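Local coordinates for protein L-amino acid deaminase (Proteus vulgaris, PDB 5I39) that catalyses, probably, the oxidative deamination of L-amino acids with the help of a bound flavin-adenine dinucleotide, as a membrane-associated flavoenzyme, at residues A259-S267 with L315-L325; D90-H101 with R141-F151. All coordinates share one frame; numbering follows the deposited sequence. Where two conformers were deposited one is given.

Contact 2 comes first along the chain and closes before contact 1 opens. Their centres lie about 32 Å apart, and their nearest atoms about 12 Å. Both belong to the FAD-dependent oxidoreductase fold. Contact 1 packs helix 318-331 on strand 257-266 of the large mixed sheet; the other side of this strand turns glutamines to the flavin. Contact 2 is joined to that sheet through the chain: helix 90-103 follows strand 82-83, and the loop it meets leads from helix 128-143 into strand 153-156. Helix 90-103 also packs on helix 376-392, which starts at the FAD site. The two contacts therefore tie outer helices and loops to elements that surround the cofactor from different sides.

Contact 1 (A259-S267 with L315-L325); sequences AYQSQQLIS and LPDLPELNASL. With FAD (flavin-adenine dinucleotide), chain B; EDO (1,2-ethanediol), chain K.
L315 reaches Y260 and Q261 at the start of a strand-helix packing, where helix 318-331 lies against strand 257-266 of the large mixed sheet. The short axes cross at 45°. The other face of the strand turns to the flavin: Q261 NE2 is 3.5 Å from FAD C6. L315 touches with its CD2 branch, 3.7 Å from Y260 CB and 3.5 Å from Q261 N. The P316 ring follows, with CG 3.7 Å from S262 CB. D317 is the N-cap of the helix, and its OD1 accepts from E320 N. L321 comes next and meets the strand in two ways. Its CD2 lies 3.9 Å from S262 CB, while its O accepts a bond of 3.0 Å from Q264 NE2. The Q264 chain, extended beyond CG (chi2 165°), carries the amide across, and NE2 arrives well above the carbonyl plane. Q264 NE2 has a second partner, Q343 OE1, on the neighbouring strand 340-350. The buried amide is thus held at both ends, since water 2 joins Q264 OE1 to S324 OG. L325 closes the contact: its side chain and that of I266 slide past each other in opposite directions, with L325 CD2 3.8 Å from I266 CG2.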
loop_
_atom_site.group_PDB
_atom_site.type_symbol
_atom_site.label_atom_id
_atom_site.label_comp_id
_atom_site.label_asym_id
_atom_site.label_seq_id
_atom_site.Cartn_x
_atom_site.Cartn_y
_atom_site.Cartn_z
ATOM N N ALA A 259 9.404 -2.989 -10.897
ATOM C CA ALA A 259 9.855 -1.627 -10.652
ATOM C C ALA A 259 10.530 -1.629 -9.293
ATOM O O ALA A 259 10.204 -2.450 -8.431
ATOM C CB ALA A 259 8.689 -0.658 -10.680
ATOM N N TYR A 260 11.481 -0.720 -9.111
ATOM C CA TYR A 260 12.259 -0.644 -7.881
ATOM C C TYR A 260 12.325 0.794 -7.402
ATOM O O TYR A 260 12.338 1.726 -8.207
ATOM C CB TYR A 260 13.664 -1.208 -8.099
ATOM C CG TYR A 260 13.646 -2.655 -8.524
ATOM C CD1 TYR A 260 13.633 -3.675 -7.573
ATOM C CD2 TYR A 260 13.607 -3.012 -9.873
ATOM C CE1 TYR A 260 13.596 -5.008 -7.950
ATOM C CE2 TYR A 260 13.572 -4.345 -10.259
ATOM C CZ TYR A 260 13.569 -5.338 -9.292
ATOM O OH TYR A 260 13.533 -6.663 -9.653
ATOM N N GLN A 261 12.362 0.963 -6.087
ATOM C CA GLN A 261 12.356 2.287 -5.475
ATOM C C GLN A 261 13.127 2.244 -4.164
ATOM O O GLN A 261 13.018 1.275 -3.409
ATOM C CB GLN A 261 10.907 2.724 -5.254
ATOM C CG GLN A 261 10.703 4.138 -4.748
ATOM C CD GLN A 261 9.266 4.600 -4.951
ATOM O OE1 GLN A 261 8.824 4.792 -6.078
ATOM N NE2 GLN A 261 8.525 4.758 -3.869
ATOM N N SER A 262 13.926 3.289 -3.931
ATOM C CA SER A 262 14.700 3.426 -2.697
ATOM C C SER A 262 13.958 4.293 -1.687
ATOM O O SER A 262 13.126 5.127 -2.058
ATOM C CB SER A 262 16.077 4.025 -2.985
ATOM O OG SER A 262 16.907 3.088 -3.648
ATOM N N GLN A 263 14.269 4.077 -0.411
ATOM C CA GLN A 263 13.647 4.787 0.704
ATOM C C GLN A 263 14.676 5.069 1.779
ATOM O O GLN A 263 15.624 4.300 1.963
ATOM C CB GLN A 263 12.532 3.944 1.318
ATOM C CG GLN A 263 11.376 3.622 0.395
ATOM C CD GLN A 263 10.640 4.848 -0.111
ATOM O OE1 GLN A 263 10.644 5.917 0.502
ATOM N NE2 GLN A 263 10.005 4.700 -1.237
ATOM N N GLN A 264 14.469 6.172 2.490
ATOM C CA GLN A 264 15.326 6.581 3.597
ATOM C C GLN A 264 14.467 7.015 4.773
ATOM O O GLN A 264 13.316 7.426 4.598
ATOM C CB GLN A 264 16.222 7.741 3.175
ATOM C CG GLN A 264 17.147 7.408 2.020
ATOM C CD GLN A 264 17.759 8.642 1.392
ATOM O OE1 GLN A 264 17.046 9.555 0.981
ATOM N NE2 GLN A 264 19.080 8.666 1.291
ATOM N N LEU A 265 15.031 6.908 5.971
ATOM C CA LEU A 265 14.382 7.369 7.188
ATOM C C LEU A 265 15.408 8.163 7.974
ATOM O O LEU A 265 16.503 7.660 8.233
ATOM C CB LEU A 265 13.864 6.190 8.017
ATOM C CG LEU A 265 13.116 6.548 9.311
ATOM C CD1 LEU A 265 11.821 7.284 9.014
ATOM C CD2 LEU A 265 12.834 5.308 10.145
ATOM N N ILE A 266 15.058 9.395 8.338
ATOM C CA ILE A 266 15.945 10.269 9.104
ATOM C C ILE A 266 15.277 10.712 10.397
ATOM O O ILE A 266 14.046 10.707 10.516
ATOM C CB ILE A 266 16.424 11.490 8.275
ATOM C CG1 ILE A 266 15.266 12.436 7.918
ATOM C CG2 ILE A 266 17.155 11.004 7.026
ATOM C CD1 ILE A 266 15.700 13.724 7.247
ATOM N N SER A 267 16.096 11.099 11.368
ATOM C CA SER A 267 15.582 11.589 12.637
ATOM C C SER A 267 14.949 12.964 12.465
ATOM O O SER A 267 15.195 13.672 11.481
ATOM C CB SER A 267 16.675 11.619 13.707
ATOM O OG SER A 267 17.718 12.517 13.375
ATOM N N LEU A 315 18.122 1.535 -9.470
ATOM C CA LEU A 315 18.027 2.236 -8.188
ATOM C C LEU A 315 19.109 3.309 -8.086
ATOM O O LEU A 315 20.165 3.183 -8.719
ATOM C CB LEU A 315 18.182 1.261 -7.020
ATOM C CG LEU A 315 17.012 0.309 -6.765
ATOM C CD1 LEU A 315 17.440 -0.821 -5.841
ATOM C CD2 LEU A 315 15.823 1.057 -6.180
ATOM N N PRO A 316 18.855 4.366 -7.292
ATOM C CA PRO A 316 19.911 5.348 -7.054
ATOM C C PRO A 316 21.096 4.723 -6.317
ATOM O O PRO A 316 20.898 3.907 -5.413
ATOM C CB PRO A 316 19.224 6.410 -6.186
ATOM C CG PRO A 316 18.071 5.718 -5.567
ATOM C CD PRO A 316 17.614 4.718 -6.581
ATOM N N ASP A 317 22.310 5.089 -6.726
ATOM C CA ASP A 317 23.526 4.604 -6.057
ATOM C C ASP A 317 23.743 5.346 -4.735
ATOM O O ASP A 317 23.001 6.282 -4.410
ATOM C CB ASP A 317 24.768 4.661 -6.981
ATOM C CG ASP A 317 25.070 6.060 -7.535
ATOM O OD1 ASP A 317 24.642 7.081 -6.953
ATOM O OD2 ASP A 317 25.762 6.130 -8.574
ATOM N N LEU A 318 24.740 4.916 -3.967
ATOM C CA LEU A 318 25.024 5.524 -2.663
ATOM C C LEU A 318 25.354 7.025 -2.723
ATOM O O LEU A 318 24.863 7.783 -1.878
ATOM C CB LEU A 318 26.115 4.748 -1.912
ATOM C CG LEU A 318 25.771 3.311 -1.504
ATOM C CD1 LEU A 318 27.005 2.626 -0.934
ATOM C CD2 LEU A 318 24.625 3.249 -0.501
ATOM N N PRO A 319 26.164 7.465 -3.713
ATOM C CA PRO A 319 26.338 8.913 -3.909
ATOM C C PRO A 319 25.036 9.692 -4.138
ATOM O O PRO A 319 24.856 10.758 -3.543
ATOM C CB PRO A 319 27.235 8.996 -5.149
ATOM C CG PRO A 319 28.042 7.751 -5.093
ATOM C CD PRO A 319 27.148 6.696 -4.501
ATOM N N GLU A 320 24.142 9.169 -4.978
ATOM C CA GLU A 320 22.853 9.832 -5.225
ATOM C C GLU A 320 21.993 9.886 -3.959
ATOM O O GLU A 320 21.360 10.903 -3.688
ATOM C CB GLU A 320 22.062 9.179 -6.365
ATOM C CG GLU A 320 20.837 10.005 -6.771
ATOM C CD GLU A 320 20.008 9.407 -7.894
ATOM O OE1 GLU A 320 20.447 8.443 -8.546
ATOM O OE2 GLU A 320 18.892 9.912 -8.126
ATOM N N LEU A 321 21.963 8.797 -3.192
ATOM C CA LEU A 321 21.182 8.758 -1.947
ATOM C C LEU A 321 21.682 9.787 -0.928
ATOM O O LEU A 321 20.888 10.495 -0.304
ATOM C CB LEU A 321 21.187 7.348 -1.351
ATOM C CG LEU A 321 20.336 6.347 -2.140
ATOM C CD1 LEU A 321 20.766 4.914 -1.872
ATOM C CD2 LEU A 321 18.855 6.523 -1.832
ATOM N N ASN A 322 23.000 9.882 -0.788
ATOM C CA ASN A 322 23.609 10.888 0.074
ATOM C C ASN A 322 23.317 12.311 -0.416
ATOM O O ASN A 322 22.973 13.191 0.377
ATOM C CB ASN A 322 25.115 10.657 0.152
ATOM C CG ASN A 322 25.792 11.580 1.143
ATOM O OD1 ASN A 322 25.706 11.369 2.350
ATOM N ND2 ASN A 322 26.474 12.606 0.641
ATOM N N ALA A 323 23.447 12.516 -1.725
ATOM C CA ALA A 323 23.155 13.809 -2.351
ATOM C C ALA A 323 21.688 14.215 -2.187
ATOM O O ALA A 323 21.386 15.399 -2.061
ATOM C CB ALA A 323 23.536 13.782 -3.823
ATOM N N SER A 324 20.789 13.235 -2.174
ATOM C CA SER A 324 19.372 13.502 -1.929
ATOM C C SER A 324 19.155 14.105 -0.540
ATOM O O SER A 324 18.419 15.080 -0.393
ATOM C CB SER A 324 18.532 12.236 -2.090
ATOM O OG SER A 324 17.159 12.569 -2.157
ATOM N N LEU A 325 19.811 13.539 0.471
ATOM C CA LEU A 325 19.766 14.107 1.822
ATOM C C LEU A 325 20.384 15.497 1.879
ATOM O O LEU A 325 19.869 16.374 2.569
ATOM C CB LEU A 325 20.448 13.185 2.834
ATOM C CG LEU A 325 19.817 11.802 3.003
ATOM C CD1 LEU A 325 20.651 10.954 3.945
ATOM C CD2 LEU A 325 18.381 11.876 3.502
HETATM P PA FAD B . 3.607 -7.928 -0.318
HETATM O O1A FAD B . 4.959 -8.021 -1.036
HETATM O O2A FAD B . 3.614 -7.037 0.910
HETATM O O5B FAD B . 3.107 -9.351 0.185
HETATM C C5B FAD B . 3.015 -10.484 -0.665
HETATM C C4B FAD B . 3.400 -11.672 0.196
HETATM O O4B FAD B . 3.167 -12.882 -0.553
HETATM C C3B FAD B . 4.885 -11.655 0.565
HETATM O O3B FAD B . 5.028 -11.582 1.983
HETATM C C2B FAD B . 5.404 -12.960 -0.058
HETATM O O2B FAD B . 6.459 -13.578 0.703
HETATM C C1B FAD B . 4.149 -13.810 -0.145
HETATM N N9A FAD B . 4.167 -14.870 -1.158
HETATM C C8A FAD B . 4.473 -14.741 -2.434
HETATM N N7A FAD B . 4.331 -15.902 -3.106
HETATM C C5A FAD B . 3.927 -16.775 -2.193
HETATM C C6A FAD B . 3.589 -18.196 -2.192
HETATM N N6A FAD B . 3.669 -18.916 -3.329
HETATM N N1A FAD B . 3.192 -18.766 -1.037
HETATM C C2A FAD B . 3.086 -18.058 0.095
HETATM N N3A FAD B . 3.398 -16.760 0.182
HETATM C C4A FAD B . 3.803 -16.107 -0.914
HETATM N N1 FAD B . 1.746 2.151 -1.453
HETATM C C2 FAD B . 1.087 3.195 -0.941
HETATM O O2 FAD B . -0.153 3.119 -0.860
HETATM N N3 FAD B . 1.748 4.304 -0.527
HETATM C C4 FAD B . 3.073 4.466 -0.614
HETATM O O4 FAD B . 3.615 5.482 -0.202
HETATM C C4X FAD B . 3.872 3.375 -1.187
HETATM N N5 FAD B . 5.217 3.449 -1.375
HETATM C C5X FAD B . 5.903 2.358 -1.733
HETATM C C6 FAD B . 7.300 2.344 -1.722
HETATM C C7 FAD B . 8.029 1.200 -2.032
HETATM C C7M FAD B . 9.539 1.201 -1.960
HETATM C C8 FAD B . 7.318 -0.033 -2.403
HETATM C C8M FAD B . 8.056 -1.312 -2.714
HETATM C C9 FAD B . 5.922 -0.014 -2.437
HETATM C C9A FAD B . 5.192 1.127 -2.124
HETATM N N10 FAD B . 3.792 1.142 -2.160
HETATM C C10 FAD B . 3.083 2.196 -1.589
HETATM C "C1'" FAD B . 3.040 -0.010 -2.615
HETATM C "C2'" FAD B . 2.644 -0.948 -1.531
HETATM O "O2'" FAD B . 3.732 -1.091 -0.623
HETATM C "C3'" FAD B . 2.283 -2.273 -2.195
HETATM O "O3'" FAD B . 1.346 -2.078 -3.287
HETATM C "C4'" FAD B . 1.661 -3.266 -1.241
HETATM O "O4'" FAD B . 2.477 -3.397 -0.061
HETATM C "C5'" FAD B . 1.527 -4.615 -1.925
HETATM O "O5'" FAD B . 0.991 -5.511 -0.951
HETATM P P FAD B . 0.951 -7.094 -1.292
HETATM O O1P FAD B . 0.286 -7.766 -0.129
HETATM O O2P FAD B . 0.419 -7.294 -2.695
HETATM O O3P FAD B . 2.524 -7.481 -1.421
HETATM C C1 EDO K . 4.557 4.104 -4.686
HETATM O O1 EDO K . 3.368 4.589 -4.050
HETATM C C2 EDO K . 4.505 4.377 -6.187
HETATM O O2 EDO K . 5.806 4.218 -6.777
HETATM O O HOH W 1 19.304 2.226 -3.580
HETATM O O HOH W 2 16.190 12.134 0.302
#

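Contact 2 (D90-H101 with R141-F151); sequences DETFLLHHLGKH and RSKNVGSDIPF
D90 OD1 is gripped twice: by R141 NH2 at 2.9 Å, in a salt bridge, and by water 3, which donates to it. The arginine uses the anti lone pair of the carboxylate, and the two planes are nearly coplanar. Water 3 also receives a bond from R141 NH1, which donates to V145 O at 2.9 Å as well. These bonds fix the guanidinium flat over one face of F93, its plane only 9° from the ring. The bend at chi2 (50°) brings R141 CD over the same ring, 3.7 Å from its centroid, and a second bend at chi3 turns the guanidinium onto it. The edge of F93 points to the face of F151 in an offset edge-to-face pair, planes 79° apart. One turn on, H97 NE2 donates to I149 O at 2.8 Å. The carbonyl oxygen lies in the imidazole plane, although the nitrogen sits above the carbonyl plane. S147 OG accepts from I149 N in an ST turn that shapes the loop here. I149 CD1 packs over the face of H101, 3.8 Å from its centroid, and also meets L98 CG. L94 rests its methyls on V145 O and G146 O. The loop, which leads from helix 128-143 to strand 153-156, runs along one side of helix 90-103; L95 and L98 of helix 90-103 pack on helix 376-392.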
loop_
_atom_site.group_PDB
_atom_site.type_symbol
_atom_site.label_atom_id
_atom_site.label_comp_id
_atom_site.label_asym_id
_atom_site.label_seq_id
_atom_site.Cartn_x
_atom_site.Cartn_y
_atom_site.Cartn_z
ATOM N N ASP A 90 -9.476 8.209 -13.433
ATOM C CA ASP A 90 -10.811 7.753 -13.060
ATOM C C ASP A 90 -10.850 6.268 -12.683
ATOM O O ASP A 90 -11.656 5.865 -11.854
ATOM C CB ASP A 90 -11.811 8.035 -14.184
ATOM C CG ASP A 90 -13.250 7.877 -13.733
ATOM O OD1 ASP A 90 -13.622 8.510 -12.721
ATOM O OD2 ASP A 90 -14.006 7.124 -14.384
ATOM N N GLU A 91 -9.968 5.467 -13.271
ATOM C CA GLU A 91 -9.938 4.035 -12.987
ATOM C C GLU A 91 -9.667 3.735 -11.508
ATOM O O GLU A 91 -10.258 2.810 -10.954
ATOM C CB GLU A 91 -8.906 3.326 -13.876
ATOM C CG GLU A 91 -9.320 3.184 -15.343
ATOM C CD GLU A 91 -9.227 4.468 -16.166
ATOM O OE1 GLU A 91 -8.613 5.455 -15.716
ATOM O OE2 GLU A 91 -9.773 4.500 -17.286
ATOM N N THR A 92 -8.793 4.520 -10.880
ATOM C CA THR A 92 -8.382 4.269 -9.496
ATOM C C THR A 92 -8.733 5.381 -8.508
ATOM O O THR A 92 -8.464 5.230 -7.313
ATOM C CB THR A 92 -6.872 3.990 -9.420
ATOM O OG1 THR A 92 -6.164 5.079 -10.023
ATOM C CG2 THR A 92 -6.530 2.681 -10.132
ATOM N N PHE A 93 -9.361 6.468 -8.958
ATOM C CA PHE A 93 -9.629 7.566 -8.038
ATOM C C PHE A 93 -10.457 7.111 -6.834
ATOM O O PHE A 93 -10.064 7.341 -5.689
ATOM C CB PHE A 93 -10.323 8.751 -8.703
ATOM C CG PHE A 93 -10.689 9.809 -7.713
ATOM C CD1 PHE A 93 -9.728 10.705 -7.258
ATOM C CD2 PHE A 93 -11.950 9.830 -7.132
ATOM C CE1 PHE A 93 -10.040 11.645 -6.291
ATOM C CE2 PHE A 93 -12.266 10.764 -6.160
ATOM C CZ PHE A 93 -11.310 11.677 -5.743
ATOM N N LEU A 94 -11.602 6.486 -7.081
ATOM C CA LEU A 94 -12.472 6.088 -5.969
ATOM C C LEU A 94 -11.834 5.016 -5.085
ATOM O O LEU A 94 -12.012 5.018 -3.876
ATOM C CB LEU A 94 -13.854 5.659 -6.463
ATOM C CG LEU A 94 -14.743 6.810 -6.943
ATOM C CD1 LEU A 94 -16.013 6.247 -7.558
ATOM C CD2 LEU A 94 -15.093 7.793 -5.829
ATOM N N LEU A 95 -11.066 4.119 -5.687
ATOM C CA LEU A 95 -10.310 3.146 -4.917
ATOM C C LEU A 95 -9.433 3.846 -3.861
ATOM O O LEU A 95 -9.360 3.414 -2.709
ATOM C CB LEU A 95 -9.470 2.297 -5.869
ATOM C CG LEU A 95 -8.802 1.051 -5.306
ATOM C CD1 LEU A 95 -9.818 -0.019 -4.942
ATOM C CD2 LEU A 95 -7.833 0.503 -6.334
ATOM N N HIS A 96 -8.805 4.947 -4.261
ATOM C CA HIS A 96 -7.976 5.742 -3.350
ATOM C C HIS A 96 -8.770 6.640 -2.405
ATOM O O HIS A 96 -8.427 6.765 -1.230
ATOM C CB HIS A 96 -6.979 6.563 -4.151
ATOM C CG HIS A 96 -5.903 5.732 -4.756
ATOM N ND1 HIS A 96 -4.576 6.076 -4.677
ATOM C CD2 HIS A 96 -5.950 4.546 -5.401
ATOM C CE1 HIS A 96 -3.850 5.150 -5.272
ATOM N NE2 HIS A 96 -4.658 4.205 -5.713
ATOM N N HIS A 97 -9.821 7.261 -2.923
ATOM C CA HIS A 97 -10.667 8.174 -2.150
ATOM C C HIS A 97 -11.361 7.417 -1.011
ATOM O O HIS A 97 -11.335 7.847 0.149
ATOM C CB HIS A 97 -11.672 8.801 -3.113
ATOM C CG HIS A 97 -12.507 9.893 -2.540
ATOM N ND1 HIS A 97 -11.988 11.106 -2.139
ATOM C CD2 HIS A 97 -13.849 9.977 -2.378
ATOM C CE1 HIS A 97 -12.983 11.880 -1.733
ATOM N NE2 HIS A 97 -14.117 11.218 -1.866
ATOM N N LEU A 98 -11.962 6.281 -1.349
ATOM C CA LEU A 98 -12.572 5.400 -0.351
ATOM C C LEU A 98 -11.521 4.699 0.518
ATOM O O LEU A 98 -11.751 4.468 1.699
ATOM C CB LEU A 98 -13.491 4.364 -1.010
ATOM C CG LEU A 98 -14.906 4.808 -1.389
ATOM C CD1 LEU A 98 -14.922 5.977 -2.357
ATOM C CD2 LEU A 98 -15.662 3.626 -1.972
ATOM N N GLY A 99 -10.378 4.353 -0.066
ATOM C CA GLY A 99 -9.286 3.760 0.700
ATOM C C GLY A 99 -8.856 4.649 1.856
ATOM O O GLY A 99 -8.754 4.193 2.996
ATOM N N LYS A 100 -8.629 5.926 1.565
ATOM C CA LYS A 100 -8.299 6.900 2.610
ATOM C C LYS A 100 -9.398 6.995 3.667
ATOM O O LYS A 100 -9.119 7.038 4.858
ATOM C CB LYS A 100 -8.094 8.284 2.009
ATOM C CG LYS A 100 -6.823 8.454 1.194
ATOM C CD LYS A 100 -6.917 9.639 0.240
ATOM C CE LYS A 100 -7.280 10.932 0.949
ATOM N NZ LYS A 100 -7.443 12.018 -0.046
ATOM N N HIS A 101 -10.649 7.040 3.213
ATOM C CA HIS A 101 -11.797 7.131 4.115
ATOM C C HIS A 101 -11.825 5.957 5.097
ATOM O O HIS A 101 -12.099 6.126 6.286
ATOM C CB HIS A 101 -13.077 7.171 3.285
ATOM C CG HIS A 101 -14.323 7.338 4.088
ATOM N ND1 HIS A 101 -15.242 6.325 4.251
ATOM C CD2 HIS A 101 -14.806 8.401 4.767
ATOM C CE1 HIS A 101 -16.239 6.758 5.000
ATOM N NE2 HIS A 101 -16.000 8.015 5.325
ATOM N N ARG A 141 -12.583 16.600 -11.174
ATOM C CA ARG A 141 -13.042 15.759 -10.069
ATOM C C ARG A 141 -14.106 16.469 -9.217
ATOM O O ARG A 141 -15.107 15.860 -8.844
ATOM C CB ARG A 141 -11.870 15.275 -9.211
ATOM C CG ARG A 141 -12.251 14.303 -8.097
ATOM C CD ARG A 141 -13.121 13.133 -8.549
ATOM N NE ARG A 141 -12.470 12.282 -9.546
ATOM C CZ ARG A 141 -13.011 11.180 -10.071
ATOM N NH1 ARG A 141 -14.220 10.761 -9.694
ATOM N NH2 ARG A 141 -12.332 10.483 -10.976
ATOM N N SER A 142 -13.919 17.764 -8.962
ATOM C CA SER A 142 -14.897 18.541 -8.190
ATOM C C SER A 142 -16.285 18.570 -8.838
ATOM O O SER A 142 -17.291 18.608 -8.143
ATOM C CB SER A 142 -14.400 19.978 -7.947
ATOM O OG SER A 142 -14.606 20.830 -9.064
ATOM N N LYS A 143 -16.336 18.547 -10.168
ATOM C CA LYS A 143 -17.622 18.576 -10.875
ATOM C C LYS A 143 -18.386 17.254 -10.781
ATOM O O LYS A 143 -19.599 17.231 -10.963
ATOM C CB LYS A 143 -17.418 18.964 -12.337
ATOM C CG LYS A 143 -16.922 20.388 -12.497
ATOM C CD LYS A 143 -16.859 20.820 -13.950
ATOM C CE LYS A 143 -15.747 20.128 -14.721
ATOM N NZ LYS A 143 -15.754 20.575 -16.139
ATOM N N ASN A 144 -17.679 16.162 -10.500
ATOM C CA ASN A 144 -18.297 14.847 -10.365
ATOM C C ASN A 144 -17.418 13.962 -9.487
ATOM O O ASN A 144 -16.629 13.160 -9.981
ATOM C CB ASN A 144 -18.517 14.229 -11.758
ATOM C CG ASN A 144 -19.281 12.915 -11.714
ATOM O OD1 ASN A 144 -19.818 12.523 -10.678
ATOM N ND2 ASN A 144 -19.336 12.229 -12.853
ATOM N N VAL A 145 -17.547 14.116 -8.173
ATOM C CA VAL A 145 -16.658 13.407 -7.244
ATOM C C VAL A 145 -16.875 11.893 -7.341
ATOM O O VAL A 145 -15.910 11.123 -7.339
ATOM C CB VAL A 145 -16.804 13.907 -5.789
ATOM C CG1 VAL A 145 -15.949 13.082 -4.833
ATOM C CG2 VAL A 145 -16.396 15.372 -5.696
ATOM N N GLY A 146 -18.138 11.484 -7.450
ATOM C CA GLY A 146 -18.501 10.068 -7.552
ATOM C C GLY A 146 -18.685 9.389 -6.205
ATOM O O GLY A 146 -18.810 8.168 -6.134
ATOM N N SER A 147 -18.724 10.190 -5.146
ATOM C CA SER A 147 -18.832 9.706 -3.778
ATOM C C SER A 147 -19.364 10.836 -2.916
ATOM O O SER A 147 -19.106 12.007 -3.208
ATOM C CB SER A 147 -17.455 9.288 -3.256
ATOM O OG SER A 147 -17.478 8.997 -1.866
ATOM N N ASP A 148 -20.085 10.473 -1.855
ATOM C CA ASP A 148 -20.525 11.445 -0.847
ATOM C C ASP A 148 -19.424 11.781 0.167
ATOM O O ASP A 148 -19.589 12.690 0.975
ATOM C CB ASP A 148 -21.826 11.004 -0.141
ATOM C CG ASP A 148 -21.705 9.669 0.599
ATOM O OD1 ASP A 148 -20.620 9.050 0.614
ATOM O OD2 ASP A 148 -22.726 9.230 1.170
ATOM N N ILE A 149 -18.306 11.048 0.126
ATOM C CA ILE A 149 -17.134 11.374 0.944
ATOM C C ILE A 149 -16.562 12.689 0.388
ATOM O O ILE A 149 -16.216 12.738 -0.796
ATOM C CB ILE A 149 -16.065 10.264 0.875
ATOM C CG1 ILE A 149 -16.600 8.961 1.481
ATOM C CG2 ILE A 149 -14.788 10.679 1.602
ATOM C CD1 ILE A 149 -15.872 7.728 0.995
ATOM N N PRO A 150 -16.474 13.758 1.212
ATOM C CA PRO A 150 -16.011 15.037 0.670
ATOM C C PRO A 150 -14.592 15.005 0.100
ATOM O O PRO A 150 -13.709 14.374 0.679
ATOM C CB PRO A 150 -16.099 15.972 1.879
ATOM C CG PRO A 150 -17.220 15.411 2.684
ATOM C CD PRO A 150 -17.046 13.927 2.563
ATOM N N PHE A 151 -14.402 15.686 -1.023
ATOM C CA PHE A 151 -13.114 15.843 -1.687
ATOM C C PHE A 151 -12.428 17.047 -1.060
ATOM O O PHE A 151 -13.062 18.087 -0.870
ATOM C CB PHE A 151 -13.403 16.070 -3.174
ATOM C CG PHE A 151 -12.194 16.138 -4.078
ATOM C CD1 PHE A 151 -11.159 15.206 -4.001
ATOM C CD2 PHE A 151 -12.146 17.097 -5.091
ATOM C CE1 PHE A 151 -10.085 15.265 -4.880
ATOM C CE2 PHE A 151 -11.078 17.154 -5.971
ATOM C CZ PHE A 151 -10.048 16.236 -5.868
HETATM O O HOH W 3 -14.999 8.032 -10.430
#